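Trichothecene 3-O-acetyltransferase TRI101 (Fusarium sporotrichioides, PDB 2ZBA) transfers an acetyl group from acetyl-CoA to the 3-hydroxyl of trichothecenes, a step in the biosynthesis of mycotoxins such as T-2 toxin. Local coordinates at residues T203-L208 with G315-M320; D17-Q22 with R353-L358; K143-L148 with H165-M170. All blocks are in the same frame, centred on the assembly; numbering follows the deposited sequence.

Segment 315-320 links all three contacts: Leu316 N gives a probable hydrogen bond to Asp17 OD2 of contact 2 at 2.7 Å, Arg354 NH2 of contact 2 reaches Met320 O, and Leu317 N bonds to Asp169 OD2 of contact 3 at 2.9 Å. Contacts 1 and 2 are close companions, their centres about 5 Å apart, whereas contact 3 lies about 17 Å from contact 1, centre to centre. Contacts 1 and 3 both touch the thiol end of coenzyme A, with Gln318 from one and His165, Asp169 and Met170 from the other. Gln318, Met320 and His165 also line the pocket of the bound T-2 toxin, which Gln22 of contact 2 approaches.

Contact 1: residues T203-L208 with G315-M320. With COA (coenzyme A), chain E.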
loop_
_atom_site.group_PDB
_atom_site.type_symbol
_atom_site.label_atom_id
_atom_site.label_comp_id
_atom_site.label_asym_id
_atom_site.label_seq_id
_atom_site.Cartn_x
_atom_site.Cartn_y
_atom_site.Cartn_z
ATOM N N THR A 203 -0.462 -3.299 -22.577
ATOM C CA THR A 203 -0.991 -2.166 -23.320
ATOM C C THR A 203 -1.360 -0.982 -22.437
ATOM O O THR A 203 -1.604 0.128 -22.935
ATOM C CB THR A 203 -2.225 -2.593 -24.171
ATOM O OG1 THR A 203 -3.354 -2.909 -23.330
ATOM C CG2 THR A 203 -1.866 -3.787 -25.034
ATOM N N VAL A 204 -1.385 -1.221 -21.129
ATOM C CA VAL A 204 -2.039 -0.333 -20.184
ATOM C C VAL A 204 -1.332 1.036 -20.053
ATOM O O VAL A 204 -1.975 2.070 -19.821
ATOM C CB VAL A 204 -2.309 -1.087 -18.819
ATOM C CG1 VAL A 204 -1.169 -0.921 -17.809
ATOM C CG2 VAL A 204 -3.627 -0.655 -18.233
ATOM N N VAL A 205 -0.010 1.021 -20.223
ATOM C CA VAL A 205 0.806 2.234 -20.296
ATOM C C VAL A 205 1.425 2.249 -21.700
ATOM O O VAL A 205 2.341 1.489 -21.971
ATOM C CB VAL A 205 1.910 2.247 -19.215
ATOM C CG1 VAL A 205 2.750 3.548 -19.295
ATOM C CG2 VAL A 205 1.297 2.073 -17.812
ATOM N N PRO A 206 0.885 3.079 -22.613
ATOM C CA PRO A 206 1.436 3.154 -23.970
ATOM C C PRO A 206 2.894 3.594 -23.982
ATOM O O PRO A 206 3.279 4.529 -23.269
ATOM C CB PRO A 206 0.537 4.206 -24.653
ATOM C CG PRO A 206 -0.738 4.166 -23.890
ATOM C CD PRO A 206 -0.280 3.970 -22.457
ATOM N N LEU A 207 3.715 2.909 -24.772
ATOM C CA LEU A 207 5.137 3.247 -24.846
ATOM C C LEU A 207 5.328 4.501 -25.702
ATOM O O LEU A 207 4.520 4.776 -26.600
ATOM C CB LEU A 207 5.953 2.064 -25.385
ATOM C CG LEU A 207 6.689 1.086 -24.451
ATOM C CD1 LEU A 207 6.158 0.992 -22.999
ATOM C CD2 LEU A 207 6.775 -0.268 -25.123
ATOM N N LEU A 208 6.378 5.266 -25.402
ATOM C CA LEU A 208 6.698 6.490 -26.150
ATOM C C LEU A 208 7.441 6.165 -27.442
ATOM O O LEU A 208 8.409 5.392 -27.418
ATOM C CB LEU A 208 7.539 7.440 -25.286
ATOM C CG LEU A 208 6.864 7.944 -24.003
ATOM C CD1 LEU A 208 7.839 8.761 -23.184
ATOM C CD2 LEU A 208 5.614 8.759 -24.314
ATOM N N GLY A 315 -3.881 -4.819 -11.761
ATOM C CA GLY A 315 -2.450 -4.932 -11.923
ATOM C C GLY A 315 -1.665 -3.966 -11.078
ATOM O O GLY A 315 -2.133 -3.511 -10.031
ATOM N N LEU A 316 -0.440 -3.694 -11.505
ATOM C CA LEU A 316 0.382 -2.680 -10.858
ATOM C C LEU A 316 0.469 -1.478 -11.794
ATOM O O LEU A 316 1.086 -1.547 -12.864
ATOM C CB LEU A 316 1.788 -3.187 -10.497
ATOM C CG LEU A 316 2.549 -2.004 -9.857
ATOM C CD1 LEU A 316 3.053 -2.242 -8.477
ATOM C CD2 LEU A 316 3.627 -1.414 -10.771
ATOM N N LEU A 317 -0.153 -0.388 -11.361
ATOM C CA LEU A 317 -0.257 0.818 -12.136
ATOM C C LEU A 317 -0.158 1.980 -11.160
ATOM O O LEU A 317 -1.149 2.596 -10.772
ATOM C CB LEU A 317 -1.572 0.822 -12.938
ATOM C CG LEU A 317 -1.758 1.993 -13.897
ATOM C CD1 LEU A 317 -0.416 2.414 -14.590
ATOM C CD2 LEU A 317 -2.829 1.678 -14.899
ATOM N N GLN A 318 1.075 2.253 -10.767
ATOM C CA GLN A 318 1.372 3.157 -9.685
ATOM C C GLN A 318 2.618 3.919 -10.106
ATOM O O GLN A 318 3.401 3.421 -10.926
ATOM C CB GLN A 318 1.668 2.313 -8.445
ATOM C CG GLN A 318 1.913 3.065 -7.156
ATOM C CD GLN A 318 2.123 2.118 -5.983
ATOM O OE1 GLN A 318 1.226 1.948 -5.150
ATOM N NE2 GLN A 318 3.291 1.468 -5.931
ATOM N N ASN A 319 2.772 5.132 -9.582
ATOM C CA ASN A 319 4.035 5.847 -9.631
ATOM C C ASN A 319 4.137 6.607 -8.317
ATOM O O ASN A 319 3.330 6.383 -7.411
ATOM C CB ASN A 319 4.049 6.799 -10.840
ATOM C CG ASN A 319 5.456 7.119 -11.328
ATOM O OD1 ASN A 319 6.434 6.976 -10.595
ATOM N ND2 ASN A 319 5.555 7.567 -12.576
HETATM N N MSE A 320 5.117 7.495 -8.204
HETATM C CA MSE A 320 5.256 8.336 -7.047
HETATM C C MSE A 320 5.482 9.756 -7.541
HETATM O O MSE A 320 5.898 9.980 -8.681
HETATM C CB MSE A 320 6.418 7.865 -6.159
HETATM C CG MSE A 320 6.250 6.435 -5.555
HETATM SE SE MSE A 320 7.499 6.107 -4.103
HETATM C CE MSE A 320 6.279 6.289 -2.571
HETATM N N1A COA E . -11.915 21.962 -5.950
HETATM C C2A COA E . -11.939 21.709 -4.588
HETATM N N3A COA E . -11.708 20.420 -4.128
HETATM C C4A COA E . -11.452 19.403 -5.000
HETATM C C5A COA E . -11.431 19.648 -6.373
HETATM C C6A COA E . -11.667 20.944 -6.851
HETATM N N6A COA E . -11.755 21.179 -8.163
HETATM N N7A COA E . -11.163 18.476 -6.995
HETATM C C8A COA E . -11.020 17.510 -6.055
HETATM N N9A COA E . -11.190 18.069 -4.814
HETATM C C1B COA E . -11.006 17.398 -3.507
HETATM C C2B COA E . -12.138 16.420 -3.207
HETATM O O2B COA E . -13.225 17.075 -2.587
HETATM C C3B COA E . -11.435 15.401 -2.329
HETATM O O3B COA E . -11.156 16.043 -1.113
HETATM P P3B COA E . -11.421 15.444 0.360
HETATM O O7A COA E . -10.922 14.013 0.369
HETATM O O8A COA E . -12.893 15.420 0.668
HETATM O O9A COA E . -10.619 16.324 1.264
HETATM C C4B COA E . -10.077 15.309 -2.992
HETATM O O4B COA E . -9.814 16.616 -3.475
HETATM C C5B COA E . -9.954 14.321 -4.141
HETATM O O5B COA E . -8.679 14.566 -4.724
HETATM P P1A COA E . -7.765 13.360 -5.279
HETATM O O1A COA E . -8.487 12.584 -6.335
HETATM O O2A COA E . -6.391 13.826 -5.698
HETATM O O3A COA E . -7.625 12.288 -4.060
HETATM P P2A COA E . -6.751 12.452 -2.712
HETATM O O4A COA E . -7.635 12.014 -1.565
HETATM O O5A COA E . -6.113 13.804 -2.512
HETATM O O6A COA E . -5.542 11.410 -2.866
HETATM C CBP COA E . -3.503 10.575 -3.836
HETATM C CCP COA E . -4.327 11.811 -3.484
HETATM C CDP COA E . -2.826 10.118 -2.544
HETATM C CEP COA E . -2.463 10.966 -4.900
HETATM C CAP COA E . -4.453 9.491 -4.354
HETATM O OAP COA E . -5.108 9.932 -5.534
HETATM C C9P COA E . -3.812 8.150 -4.628
HETATM O O9P COA E . -3.182 7.933 -5.856
HETATM N N8P COA E . -3.911 7.183 -3.714
HETATM C C7P COA E . -3.299 5.876 -3.933
HETATM C C6P COA E . -1.815 5.845 -3.562
HETATM C C5P COA E . -1.259 4.449 -3.789
HETATM O O5P COA E . -1.049 4.014 -4.948
HETATM N N4P COA E . -1.002 3.717 -2.711
HETATM C C3P COA E . -1.137 2.264 -2.787
HETATM C C2P COA E . 0.173 1.534 -2.505
HETATM S S1P COA E . 0.361 -0.055 -3.371
#
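Just ahead of strand 318-326, an outermost strand of the seven-stranded mixed sheet, Leu317 is met by Val204 and Val205 from the long connection between helix 191-197 and strand 237-244. One leucine fork takes two valines, a methyl for each. Leu317 CD2 meets Val204 CG2 end on, the two side chains pointing at one another across 4.1 Å. Leu317 CD1 goes instead to Val205 CG2, at 3.7 Å, and there the side chains cross obliquely. The Leu317 torsion explains the reach: with CG turned opposite to the backbone N (chi1 -175°), the fork is carried out toward the valines. The backbones stay well apart, 8.3 Å between Val204 CA and Leu317 CA, and no hydrogen bond spans the gap, so the junction is purely apolar and buried. Arg304 and Met307 of helix 304-307 also pack on Leu317.

In this BAHD-type acyltransferase packing gives way to ligand binding one residue further on, where strand 318-326 begins. Gln318, an experimentally established coenzyme A-binding residue, sends an extended side chain into the pocket, bringing OE1 to 2.8 Å from S1P of coenzyme A. That separation is too short to be read securely as a bond, but it places the amide beside the thiol end of the pantetheine arm. The next side chain, Asn319, is fixed by polar contacts. Its OD1 takes the N-H of Met320 at 2.8 Å with an N-H...O angle of 149°, approached broadside, at 97° to the C=O bond and tilted out of the carbonyl plane. Gln220 NE2 also donates to that oxygen, while Asn319 ND2 bonds to Thr355 OG1, and together these partners hold the buried amide on both its oxygen and its nitrogen.

Contact 2: residues D17-Q22 with R353-L358; sequences DIIGQQ and RRTQAL
Ile19 packs on helix 348-363, its side chain crossing those of Thr355 and Leu358 at about a right angle. It projects from a short 3-10 turn, residues 18-20, which connects strand 14-15 to helix 23-26. The bond from Gly20 N to Asp17 O, 2.7 Å long, belongs to this tight turn, and the isoleucine leaves it directed at the helix. Its CG2 branch is the one opposite the backbone N, and the longer CG1-CD1 arm, extended at chi2 173°, does the touching.

The end of that arm, Ile19 CD1, comes to 3.6 Å from the methyl CG2 of Thr355. The same carbon is equally near the carbonyl oxygen Thr355 O, so the isoleucine touches backbone as well as side chain there. Thr355 turns its methyl to this contact, while OG1 is hydrogen-bonded to Leu351 O one turn back along the helix. Farther down the isoleucine arm, Ile19 CG1 packs against Leu358 CD2 at 3.9 Å. Leu358 CD2 is also 3.9 Å from Ile19 CD1, which places this one methyl against two successive carbons of the crossing arm.

A helix and a single turn are thus joined by hydrophobic packing, with no hydrogen bond between them. Their edge comes near the toxin pocket: the side chain of Gln22 lies about 4 Å from bound T-2. Gln22 bends back on its own turn, where Gln22 NE2 donates a weak hydrogen bond to Ile19 O, 2.9 Å long and sharply bent at 127°.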
loop_
_atom_site.group_PDB
_atom_site.type_symbol
_atom_site.label_atom_id
_atom_site.label_comp_id
_atom_site.label_asym_id
_atom_site.label_seq_id
_atom_site.Cartn_x
_atom_site.Cartn_y
_atom_site.Cartn_z
ATOM N N ASP A 17 2.814 -6.065 -15.612
ATOM C CA ASP A 17 2.959 -4.668 -15.994
ATOM C C ASP A 17 4.459 -4.372 -16.123
ATOM O O ASP A 17 5.222 -4.716 -15.225
ATOM C CB ASP A 17 2.354 -3.785 -14.902
ATOM C CG ASP A 17 0.850 -3.938 -14.801
ATOM O OD1 ASP A 17 0.140 -3.306 -15.625
ATOM O OD2 ASP A 17 0.384 -4.685 -13.896
ATOM N N ILE A 18 4.892 -3.779 -17.238
ATOM C CA ILE A 18 6.330 -3.452 -17.371
ATOM C C ILE A 18 6.842 -2.721 -16.143
ATOM O O ILE A 18 7.913 -3.022 -15.666
ATOM C CB ILE A 18 6.739 -2.712 -18.710
ATOM C CG1 ILE A 18 8.171 -2.176 -18.626
ATOM C CG2 ILE A 18 5.869 -1.515 -18.977
ATOM C CD1 ILE A 18 9.264 -3.257 -18.389
ATOM N N ILE A 19 6.048 -1.803 -15.599
ATOM C CA ILE A 19 6.421 -1.092 -14.372
ATOM C C ILE A 19 6.544 -2.010 -13.131
ATOM O O ILE A 19 7.268 -1.698 -12.188
ATOM C CB ILE A 19 5.488 0.146 -14.147
ATOM C CG1 ILE A 19 6.007 1.311 -14.996
ATOM C CG2 ILE A 19 5.422 0.536 -12.703
ATOM C CD1 ILE A 19 5.125 2.537 -15.024
ATOM N N GLY A 20 5.868 -3.155 -13.152
ATOM C CA GLY A 20 5.926 -4.088 -12.026
ATOM C C GLY A 20 7.131 -5.006 -12.079
ATOM O O GLY A 20 7.335 -5.820 -11.171
ATOM N N GLN A 21 7.919 -4.888 -13.153
ATOM C CA GLN A 21 9.101 -5.722 -13.348
ATOM C C GLN A 21 10.322 -5.216 -12.596
ATOM O O GLN A 21 11.438 -5.625 -12.904
ATOM C CB GLN A 21 9.455 -5.848 -14.832
ATOM C CG GLN A 21 8.327 -6.252 -15.733
ATOM C CD GLN A 21 8.246 -7.723 -16.003
ATOM O OE1 GLN A 21 8.872 -8.533 -15.338
ATOM N NE2 GLN A 21 7.442 -8.078 -16.972
ATOM N N GLN A 22 10.119 -4.327 -11.624
ATOM C CA GLN A 22 11.201 -3.812 -10.783
ATOM C C GLN A 22 11.601 -4.878 -9.769
ATOM O O GLN A 22 10.739 -5.399 -9.059
ATOM C CB GLN A 22 10.743 -2.566 -10.013
ATOM C CG GLN A 22 10.363 -1.418 -10.857
ATOM C CD GLN A 22 9.678 -0.316 -10.083
ATOM O OE1 GLN A 22 10.044 -0.009 -8.942
ATOM N NE2 GLN A 22 8.692 0.313 -10.711
ATOM N N ARG A 353 3.220 11.454 -18.509
ATOM C CA ARG A 353 4.535 11.550 -19.146
ATOM C C ARG A 353 5.613 10.820 -18.344
ATOM O O ARG A 353 6.344 10.011 -18.880
ATOM C CB ARG A 353 4.942 13.023 -19.374
ATOM C CG ARG A 353 6.328 13.178 -20.038
ATOM C CD ARG A 353 6.391 12.493 -21.423
ATOM N NE ARG A 353 7.724 12.644 -22.038
ATOM C CZ ARG A 353 8.012 12.510 -23.329
ATOM N NH1 ARG A 353 7.071 12.232 -24.241
ATOM N NH2 ARG A 353 9.272 12.663 -23.717
ATOM N N ARG A 354 5.692 11.113 -17.053
ATOM C CA ARG A 354 6.682 10.498 -16.173
ATOM C C ARG A 354 6.506 8.963 -16.123
ATOM O O ARG A 354 7.490 8.223 -16.062
ATOM C CB ARG A 354 6.581 11.107 -14.766
ATOM C CG ARG A 354 7.045 12.599 -14.654
ATOM C CD ARG A 354 6.855 13.153 -13.236
ATOM N NE ARG A 354 7.496 12.269 -12.261
ATOM C CZ ARG A 354 6.857 11.567 -11.327
ATOM N NH1 ARG A 354 5.529 11.661 -11.179
ATOM N NH2 ARG A 354 7.553 10.745 -10.543
ATOM N N THR A 355 5.253 8.502 -16.148
ATOM C CA THR A 355 4.921 7.076 -16.019
ATOM C C THR A 355 5.239 6.337 -17.314
ATOM O O THR A 355 5.845 5.255 -17.300
ATOM C CB THR A 355 3.437 6.878 -15.601
ATOM O OG1 THR A 355 3.226 7.451 -14.301
ATOM C CG2 THR A 355 3.052 5.396 -15.519
ATOM N N GLN A 356 4.841 6.940 -18.432
ATOM C CA GLN A 356 5.152 6.408 -19.763
ATOM C C GLN A 356 6.648 6.449 -20.020
ATOM O O GLN A 356 7.170 5.557 -20.676
ATOM C CB GLN A 356 4.423 7.189 -20.869
ATOM C CG GLN A 356 2.884 7.038 -20.825
ATOM C CD GLN A 356 2.215 7.670 -22.028
ATOM O OE1 GLN A 356 2.222 7.110 -23.148
ATOM N NE2 GLN A 356 1.649 8.860 -21.817
ATOM N N ALA A 357 7.335 7.486 -19.525
ATOM C CA ALA A 357 8.811 7.527 -19.676
ATOM C C ALA A 357 9.453 6.352 -18.921
ATOM O O ALA A 357 10.350 5.696 -19.431
ATOM C CB ALA A 357 9.373 8.831 -19.198
ATOM N N LEU A 358 8.978 6.094 -17.702
ATOM C CA LEU A 358 9.453 4.970 -16.897
ATOM C C LEU A 358 9.222 3.661 -17.611
ATOM O O LEU A 358 10.145 2.837 -17.697
ATOM C CB LEU A 358 8.788 4.950 -15.507
ATOM C CG LEU A 358 9.187 3.840 -14.496
ATOM C CD1 LEU A 358 10.684 3.909 -14.090
ATOM C CD2 LEU A 358 8.304 3.902 -13.242
#

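Contact 3: residues K143-L148 with H165-M170; sequences KPVLLL and HGAMDM. With COA (coenzyme A), chain E.
Met168, a selenomethionine in the crystal, reaches Val145 and Leu146 through an unusual first torsion and a late bend. Its CG sits in the crowded position between the backbone N and the carbonyl carbon (chi1 60°). The chain then runs extended to selenium before chi3, at 83°, folds the terminal methyl over onto Val145. On the other side, Val145 places CG1 opposite its backbone N (chi1 165°), and this methyl receives Met168 CE at 3.3 Å. That is tighter than ordinary carbon contact, so the exact position of the methyl is doubtful. The two side chains cross at a slant. Leu146 approaches differently: it lies nearly at right angles to Met168 and touches it with a single methyl, Leu146 CD1, 3.9 Å from Met168 SE. Ala167 adds a looser patch, its CB 4.3 Å from Val145 CG1.

Residues 165-169 spell His-Gly-Ala-Met-Asp, the HXXXD signature of BAHD acyltransferases, and the second and third X residues, Ala167 and Met168, pack the motif against Val145 and Leu146, where strand 146-153 begins. The histidine and aspartate that bound the motif have other tasks. His165, whose counterpart in BAHD relatives acts as general base, lies beside the coenzyme A thiol, with NE2 4.0 Å from S1P. Asp169 is placed structurally: it sits at the N-cap of helix 170-184, OD1 bonded to Gly172 N, and forms a salt bridge through OD2 with Arg304. Asp169 CB is 3.7 Å from S1P of coenzyme A. At the beginning of that helix, Met170 N comes still nearer, 2.9 Å from S1P, a separation short enough to leave its nature doubtful.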
loop_
_atom_site.group_PDB
_atom_site.type_symbol
_atom_site.label_atom_id
_atom_site.label_comp_id
_atom_site.label_asym_id
_atom_site.label_seq_id
_atom_site.Cartn_x
_atom_site.Cartn_y
_atom_site.Cartn_z
ATOM N N LYS A 143 5.859 -18.455 -5.727
ATOM C CA LYS A 143 5.568 -17.061 -5.452
ATOM C C LYS A 143 4.124 -16.774 -5.895
ATOM O O LYS A 143 3.897 -16.190 -6.955
ATOM C CB LYS A 143 6.578 -16.195 -6.205
ATOM C CG LYS A 143 6.614 -14.739 -5.827
ATOM C CD LYS A 143 7.613 -13.979 -6.712
ATOM C CE LYS A 143 9.040 -14.053 -6.175
ATOM N NZ LYS A 143 9.969 -13.248 -7.046
ATOM N N PRO A 144 3.136 -17.209 -5.085
ATOM C CA PRO A 144 1.739 -17.050 -5.492
ATOM C C PRO A 144 1.356 -15.581 -5.646
ATOM O O PRO A 144 1.926 -14.714 -4.991
ATOM C CB PRO A 144 0.953 -17.695 -4.342
ATOM C CG PRO A 144 1.953 -18.553 -3.606
ATOM C CD PRO A 144 3.261 -17.848 -3.761
ATOM N N VAL A 145 0.412 -15.326 -6.535
ATOM C CA VAL A 145 -0.125 -13.989 -6.817
ATOM C C VAL A 145 -0.925 -13.474 -5.594
ATOM O O VAL A 145 -0.807 -12.308 -5.190
ATOM C CB VAL A 145 -0.982 -14.048 -8.114
ATOM C CG1 VAL A 145 -1.878 -12.807 -8.302
ATOM C CG2 VAL A 145 -0.092 -14.254 -9.324
ATOM N N LEU A 146 -1.696 -14.380 -4.990
ATOM C CA LEU A 146 -2.602 -14.030 -3.905
ATOM C C LEU A 146 -2.630 -15.169 -2.890
ATOM O O LEU A 146 -2.731 -16.337 -3.264
ATOM C CB LEU A 146 -4.001 -13.756 -4.485
ATOM C CG LEU A 146 -5.038 -12.955 -3.679
ATOM C CD1 LEU A 146 -4.695 -11.463 -3.601
ATOM C CD2 LEU A 146 -6.444 -13.130 -4.290
ATOM N N LEU A 147 -2.496 -14.835 -1.609
ATOM C CA LEU A 147 -2.622 -15.816 -0.519
ATOM C C LEU A 147 -3.568 -15.246 0.526
ATOM O O LEU A 147 -3.623 -14.030 0.731
ATOM C CB LEU A 147 -1.268 -16.115 0.154
ATOM C CG LEU A 147 -0.072 -16.804 -0.522
ATOM C CD1 LEU A 147 0.831 -15.781 -1.183
ATOM C CD2 LEU A 147 0.731 -17.543 0.541
ATOM N N LEU A 148 -4.294 -16.121 1.211
ATOM C CA LEU A 148 -5.216 -15.672 2.252
ATOM C C LEU A 148 -4.948 -16.422 3.544
ATOM O O LEU A 148 -4.618 -17.610 3.533
ATOM C CB LEU A 148 -6.679 -15.853 1.808
ATOM C CG LEU A 148 -7.182 -14.982 0.644
ATOM C CD1 LEU A 148 -6.911 -15.634 -0.712
ATOM C CD2 LEU A 148 -8.656 -14.645 0.760
ATOM N N HIS A 165 3.673 -7.964 -5.035
ATOM C CA HIS A 165 3.641 -6.563 -5.441
ATOM C C HIS A 165 3.904 -6.257 -6.936
ATOM O O HIS A 165 3.467 -5.221 -7.433
ATOM C CB HIS A 165 4.506 -5.690 -4.531
ATOM C CG HIS A 165 4.067 -4.256 -4.505
ATOM N ND1 HIS A 165 4.206 -3.447 -3.398
ATOM C CD2 HIS A 165 3.481 -3.493 -5.457
ATOM C CE1 HIS A 165 3.722 -2.248 -3.671
ATOM N NE2 HIS A 165 3.278 -2.249 -4.916
ATOM N N GLY A 166 4.594 -7.136 -7.655
ATOM C CA GLY A 166 4.809 -6.919 -9.098
ATOM C C GLY A 166 3.550 -7.194 -9.896
ATOM O O GLY A 166 3.335 -6.635 -10.983
ATOM N N ALA A 167 2.725 -8.068 -9.326
ATOM C CA ALA A 167 1.433 -8.470 -9.859
ATOM C C ALA A 167 0.321 -7.484 -9.521
ATOM O O ALA A 167 -0.650 -7.394 -10.243
ATOM C CB ALA A 167 1.055 -9.891 -9.352
HETATM N N MSE A 168 0.445 -6.757 -8.421
HETATM C CA MSE A 168 -0.616 -5.828 -8.032
HETATM C C MSE A 168 -0.116 -4.760 -7.093
HETATM O O MSE A 168 0.713 -5.038 -6.234
HETATM C CB MSE A 168 -1.804 -6.587 -7.379
HETATM C CG MSE A 168 -1.463 -7.378 -6.111
HETATM SE SE MSE A 168 -2.954 -8.556 -5.620
HETATM C CE MSE A 168 -2.490 -9.954 -6.782
ATOM N N ASP A 169 -0.620 -3.535 -7.258
ATOM C CA ASP A 169 -0.511 -2.512 -6.215
ATOM C C ASP A 169 -1.711 -2.670 -5.247
ATOM O O ASP A 169 -2.555 -3.534 -5.482
ATOM C CB ASP A 169 -0.341 -1.081 -6.805
ATOM C CG ASP A 169 -1.456 -0.667 -7.757
ATOM O OD1 ASP A 169 -2.610 -1.102 -7.602
ATOM O OD2 ASP A 169 -1.179 0.126 -8.682
HETATM N N MSE A 170 -1.790 -1.882 -4.170
HETATM C CA MSE A 170 -2.916 -2.050 -3.204
HETATM C C MSE A 170 -4.323 -1.718 -3.785
HETATM O O MSE A 170 -5.325 -2.349 -3.418
HETATM C CB MSE A 170 -2.652 -1.335 -1.878
HETATM C CG MSE A 170 -3.641 -1.674 -0.767
HETATM SE SE MSE A 170 -3.718 -3.585 -0.207
HETATM C CE MSE A 170 -5.581 -3.890 -0.421
HETATM N N1A COA E . -11.915 21.962 -5.950
HETATM C C2A COA E . -11.939 21.709 -4.588
HETATM N N3A COA E . -11.708 20.420 -4.128
HETATM C C4A COA E . -11.452 19.403 -5.000
HETATM C C5A COA E . -11.431 19.648 -6.373
HETATM C C6A COA E . -11.667 20.944 -6.851
HETATM N N6A COA E . -11.755 21.179 -8.163
HETATM N N7A COA E . -11.163 18.476 -6.995
HETATM C C8A COA E . -11.020 17.510 -6.055
HETATM N N9A COA E . -11.190 18.069 -4.814
HETATM C C1B COA E . -11.006 17.398 -3.507
HETATM C C2B COA E . -12.138 16.420 -3.207
HETATM O O2B COA E . -13.225 17.075 -2.587
HETATM C C3B COA E . -11.435 15.401 -2.329
HETATM O O3B COA E . -11.156 16.043 -1.113
HETATM P P3B COA E . -11.421 15.444 0.360
HETATM O O7A COA E . -10.922 14.013 0.369
HETATM O O8A COA E . -12.893 15.420 0.668
HETATM O O9A COA E . -10.619 16.324 1.264
HETATM C C4B COA E . -10.077 15.309 -2.992
HETATM O O4B COA E . -9.814 16.616 -3.475
HETATM C C5B COA E . -9.954 14.321 -4.141
HETATM O O5B COA E . -8.679 14.566 -4.724
HETATM P P1A COA E . -7.765 13.360 -5.279
HETATM O O1A COA E . -8.487 12.584 -6.335
HETATM O O2A COA E . -6.391 13.826 -5.698
HETATM O O3A COA E . -7.625 12.288 -4.060
HETATM P P2A COA E . -6.751 12.452 -2.712
HETATM O O4A COA E . -7.635 12.014 -1.565
HETATM O O5A COA E . -6.113 13.804 -2.512
HETATM O O6A COA E . -5.542 11.410 -2.866
HETATM C CBP COA E . -3.503 10.575 -3.836
HETATM C CCP COA E . -4.327 11.811 -3.484
HETATM C CDP COA E . -2.826 10.118 -2.544
HETATM C CEP COA E . -2.463 10.966 -4.900
HETATM C CAP COA E . -4.453 9.491 -4.354
HETATM O OAP COA E . -5.108 9.932 -5.534
HETATM C C9P COA E . -3.812 8.150 -4.628
HETATM O O9P COA E . -3.182 7.933 -5.856
HETATM N N8P COA E . -3.911 7.183 -3.714
HETATM C C7P COA E . -3.299 5.876 -3.933
HETATM C C6P COA E . -1.815 5.845 -3.562
HETATM C C5P COA E . -1.259 4.449 -3.789
HETATM O O5P COA E . -1.049 4.014 -4.948
HETATM N N4P COA E . -1.002 3.717 -2.711
HETATM C C3P COA E . -1.137 2.264 -2.787
HETATM C C2P COA E . 0.173 1.534 -2.505
HETATM S S1P COA E . 0.361 -0.055 -3.371
#